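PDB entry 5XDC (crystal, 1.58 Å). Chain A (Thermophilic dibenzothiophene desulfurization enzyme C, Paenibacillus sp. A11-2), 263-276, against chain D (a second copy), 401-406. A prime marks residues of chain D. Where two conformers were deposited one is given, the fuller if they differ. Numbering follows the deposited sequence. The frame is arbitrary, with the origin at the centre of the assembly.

Chain A 263-276: ARGALEEAAHYSRS
Chain D (401-406) WFLNHR

Residues 263-276 of chain A are helical throughout, continuing a helix that begins earlier in the chain. Regular i to i+4 backbone bonds hold it, such as Ala271 N to Leu267 O at 3.0 Å and Arg275 N to Ala271 O at 2.9 Å. Chain D brings the end of its own helix, 401-404. His405′ then leaves helical geometry with positive phi (58/32), and Arg406′ is extended (-106/121). The backbones come nearest where Ala271 CA lies 5.6 Å from Leu403′ CA. The Phe402′ side chain lies against residues between Arg264 and Ala271, and the Leu403′ side chain against residues between Ala271 and Arg275. The step from Phe402′ to Leu403′ thus advances along the chain A helix toward its C-terminal end. The CA-to-CB bond of Ala271 points toward the chain D stretch, and its CB touches both Phe402′ and Leu403′. Together the stretches bury 409 Å².

The main bump is Phe402′. Its CB points sideways, but chi1 t (-171°) and chi2 of 89° carry the ring to the chain A helix. There it sits as a knob among Arg264, Leu267, Glu268 and Ala271. The CA-to-CB bond of Leu267 points toward the chain D stretch, and with chi1 t and chi2 p its CD2 lies over one ring face. Leu267 CD2 is 3.9 Å from the centroid of the Phe402′ ring, 20° off the normal, a CH-pi contact. The closest atoms of these two residues are Leu267 CG and Phe402′ CE2, 3.5 Å apart. Ala271 CB reaches the same Phe402′ CE2 at 3.8 Å. The aliphatic part of Glu268 also meets the ring, with Glu268 CG 3.8 Å from Phe402′ CZ. Arg264 (t, t, m) closes the hollow at the ring edge, with Arg264 NH1 4.2 Å from Phe402′ CE1. A salt bridge ties Arg264 NH1 to Glu268 OE1 at 2.9 Å, linking two walls of the hollow. Glu268 is m, t.

Leu403′ (t, p) is the second bump. Leu403′ CD1 lies 4.0 Å from Ala271 CB and 3.8 Å from Ser274 CB. Ser274 is m. The aliphatic part of Arg275 completes this pocket, with Arg275 CG 4.0 Å from Leu403′ CD1.

Arg275 (m, t, m, chi4 -99°) then reaches the end of the chain D helix. Arg275 NH1 donates to Leu403′ O at 2.9 Å and 168°, the one direct hydrogen bond between the stretches. Near a helix end, carbonyls lack later amides to bind, so a charged donor suits them. A water extends the link: it accepts from Arg275 NH1 at 3.0 Å and donates to Phe402′ O at 2.8 Å. His405′ (chi1 m, chi2 -55°) lies over one face of the guanidinium, with Arg275 NH1 3.5 Å from His405′ NE2.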

# COMPACT_ATOMS: atom_id res chain seq x y z
N ALA A 263 -2.20 5.65 -17.84
CA ALA A 263 -2.94 5.88 -16.61
C ALA A 263 -4.12 6.81 -16.85
O ALA A 263 -5.25 6.54 -16.42
CB ALA A 263 -2.02 6.47 -15.54
N ARG A 264 -3.88 7.93 -17.53
CA ARG A 264 -4.96 8.88 -17.79
C ARG A 264 -6.01 8.27 -18.71
O ARG A 264 -7.22 8.48 -18.51
CB ARG A 264 -4.40 10.17 -18.40
CG ARG A 264 -5.50 11.10 -18.83
CD ARG A 264 -5.05 12.54 -19.02
NE ARG A 264 -4.79 13.20 -17.74
CZ ARG A 264 -5.71 13.81 -16.98
NH1 ARG A 264 -6.98 13.86 -17.37
NH2 ARG A 264 -5.35 14.38 -15.83
N GLY A 265 -5.58 7.57 -19.76
CA GLY A 265 -6.54 6.93 -20.64
C GLY A 265 -7.43 5.95 -19.91
O GLY A 265 -8.65 5.92 -20.11
N ALA A 266 -6.83 5.15 -19.02
CA ALA A 266 -7.60 4.17 -18.26
C ALA A 266 -8.58 4.85 -17.32
O ALA A 266 -9.74 4.45 -17.21
CB ALA A 266 -6.64 3.27 -17.49
N LEU A 267 -8.12 5.89 -16.61
CA LEU A 267 -8.98 6.60 -15.68
C LEU A 267 -10.15 7.26 -16.41
O LEU A 267 -11.29 7.21 -15.93
CB LEU A 267 -8.17 7.64 -14.91
CG LEU A 267 -8.75 8.19 -13.61
CD1 LEU A 267 -9.01 7.10 -12.62
CD2 LEU A 267 -7.78 9.21 -13.00
N GLU A 268 -9.89 7.87 -17.57
CA GLU A 268 -10.96 8.52 -18.32
C GLU A 268 -11.94 7.50 -18.90
O GLU A 268 -13.15 7.73 -18.88
CB GLU A 268 -10.38 9.40 -19.43
CG GLU A 268 -9.71 10.66 -18.86
CD GLU A 268 -8.99 11.51 -19.89
OE1 GLU A 268 -8.56 12.63 -19.51
OE2 GLU A 268 -8.84 11.09 -21.05
N GLU A 269 -11.43 6.37 -19.40
CA GLU A 269 -12.30 5.33 -19.93
C GLU A 269 -13.17 4.74 -18.82
O GLU A 269 -14.37 4.51 -19.02
CB GLU A 269 -11.47 4.24 -20.61
CG GLU A 269 -12.24 3.01 -21.10
CD GLU A 269 -13.07 3.25 -22.33
OE1 GLU A 269 -13.04 4.37 -22.87
OE2 GLU A 269 -13.78 2.30 -22.74
N ALA A 270 -12.59 4.51 -17.63
CA ALA A 270 -13.39 3.99 -16.53
C ALA A 270 -14.48 4.98 -16.15
O ALA A 270 -15.64 4.59 -15.96
CB ALA A 270 -12.50 3.68 -15.32
N ALA A 271 -14.14 6.27 -16.06
CA ALA A 271 -15.12 7.27 -15.68
C ALA A 271 -16.26 7.33 -16.68
O ALA A 271 -17.43 7.47 -16.29
CB ALA A 271 -14.44 8.64 -15.55
N HIS A 272 -15.96 7.21 -17.97
CA HIS A 272 -17.05 7.20 -18.95
C HIS A 272 -17.94 5.98 -18.76
O HIS A 272 -19.17 6.09 -18.83
CB HIS A 272 -16.51 7.23 -20.37
CG HIS A 272 -17.60 7.21 -21.39
ND1 HIS A 272 -18.35 8.33 -21.70
CD2 HIS A 272 -18.11 6.20 -22.13
CE1 HIS A 272 -19.25 8.02 -22.61
NE2 HIS A 272 -19.13 6.73 -22.89
N TYR A 273 -17.34 4.81 -18.51
CA TYR A 273 -18.15 3.63 -18.22
C TYR A 273 -19.03 3.87 -17.00
O TYR A 273 -20.24 3.61 -17.03
CB TYR A 273 -17.24 2.43 -17.99
CG TYR A 273 -18.01 1.16 -17.74
CD1 TYR A 273 -18.49 0.87 -16.48
CD2 TYR A 273 -18.26 0.26 -18.76
CE1 TYR A 273 -19.19 -0.29 -16.24
CE2 TYR A 273 -18.99 -0.91 -18.52
CZ TYR A 273 -19.45 -1.16 -17.27
OH TYR A 273 -20.15 -2.31 -17.01
N SER A 274 -18.44 4.37 -15.91
CA SER A 274 -19.21 4.60 -14.69
C SER A 274 -20.38 5.54 -14.94
O SER A 274 -21.49 5.32 -14.43
CB SER A 274 -18.29 5.16 -13.59
OG SER A 274 -17.35 4.20 -13.13
N ARG A 275 -20.15 6.60 -15.71
CA ARG A 275 -21.22 7.56 -15.96
C ARG A 275 -22.34 6.98 -16.82
O ARG A 275 -23.50 7.38 -16.67
CB ARG A 275 -20.66 8.82 -16.64
CG ARG A 275 -19.84 9.68 -15.68
CD ARG A 275 -19.52 11.04 -16.28
NE ARG A 275 -18.61 10.92 -17.40
CZ ARG A 275 -17.29 11.12 -17.36
NH1 ARG A 275 -16.67 11.47 -16.24
NH2 ARG A 275 -16.58 10.97 -18.47
N SER A 276 -22.03 6.06 -17.72
CA SER A 276 -23.03 5.49 -18.61
C SER A 276 -23.58 4.16 -18.12
O SER A 276 -24.56 3.67 -18.68
CB SER A 276 -22.44 5.34 -20.02
OG SER A 276 -21.27 4.55 -19.99
N TRP D 401 -15.00 15.68 -8.65
CA TRP D 401 -14.60 16.48 -9.80
C TRP D 401 -14.30 15.58 -11.00
O TRP D 401 -14.83 15.81 -12.10
CB TRP D 401 -13.37 17.32 -9.46
CG TRP D 401 -12.64 17.80 -10.66
CD1 TRP D 401 -13.00 18.83 -11.48
CD2 TRP D 401 -11.41 17.28 -11.19
NE1 TRP D 401 -12.07 18.98 -12.48
CE2 TRP D 401 -11.08 18.04 -12.32
CE3 TRP D 401 -10.55 16.24 -10.80
CZ2 TRP D 401 -9.94 17.80 -13.07
CZ3 TRP D 401 -9.41 16.01 -11.55
CH2 TRP D 401 -9.12 16.79 -12.68
N PHE D 402 -13.46 14.56 -10.83
CA PHE D 402 -13.03 13.76 -11.97
C PHE D 402 -14.19 12.98 -12.56
O PHE D 402 -14.35 12.91 -13.79
CB PHE D 402 -11.90 12.81 -11.59
CG PHE D 402 -11.29 12.14 -12.78
CD1 PHE D 402 -10.24 12.73 -13.45
CD2 PHE D 402 -11.82 10.97 -13.28
CE1 PHE D 402 -9.71 12.15 -14.60
CE2 PHE D 402 -11.30 10.40 -14.41
CZ PHE D 402 -10.23 10.98 -15.07
N LEU D 403 -15.01 12.38 -11.71
CA LEU D 403 -16.09 11.53 -12.21
C LEU D 403 -17.31 12.33 -12.63
O LEU D 403 -17.91 12.04 -13.67
CB LEU D 403 -16.46 10.49 -11.15
CG LEU D 403 -17.60 9.54 -11.51
CD1 LEU D 403 -17.28 8.72 -12.74
CD2 LEU D 403 -17.91 8.63 -10.31
N ASN D 404 -17.71 13.33 -11.84
CA ASN D 404 -18.98 14.02 -12.05
C ASN D 404 -18.82 15.47 -12.52
O ASN D 404 -19.83 16.16 -12.71
CB ASN D 404 -19.80 13.98 -10.77
CG ASN D 404 -20.20 12.57 -10.39
OD1 ASN D 404 -20.65 11.80 -11.23
ND2 ASN D 404 -20.01 12.22 -9.13
N HIS D 405 -17.58 15.92 -12.76
CA HIS D 405 -17.29 17.29 -13.22
C HIS D 405 -17.84 18.35 -12.28
O HIS D 405 -18.23 19.44 -12.71
CB HIS D 405 -17.84 17.52 -14.63
CG HIS D 405 -17.54 16.41 -15.59
ND1 HIS D 405 -16.27 15.94 -15.82
CD2 HIS D 405 -18.36 15.67 -16.37
CE1 HIS D 405 -16.31 14.96 -16.70
NE2 HIS D 405 -17.57 14.78 -17.06
N ARG D 406 -17.88 18.05 -10.98
CA ARG D 406 -18.34 18.97 -9.96
C ARG D 406 -17.14 19.49 -9.18
O ARG D 406 -16.38 18.70 -8.61
CB ARG D 406 -19.34 18.28 -9.02
CG ARG D 406 -20.66 17.93 -9.67
CD ARG D 406 -21.66 17.40 -8.65
NE ARG D 406 -22.24 16.12 -9.04
CZ ARG D 406 -23.45 15.95 -9.57
NH1 ARG D 406 -24.26 16.98 -9.78
NH2 ARG D 406 -23.86 14.72 -9.89
O HOH W 1 -13.86 12.51 -16.50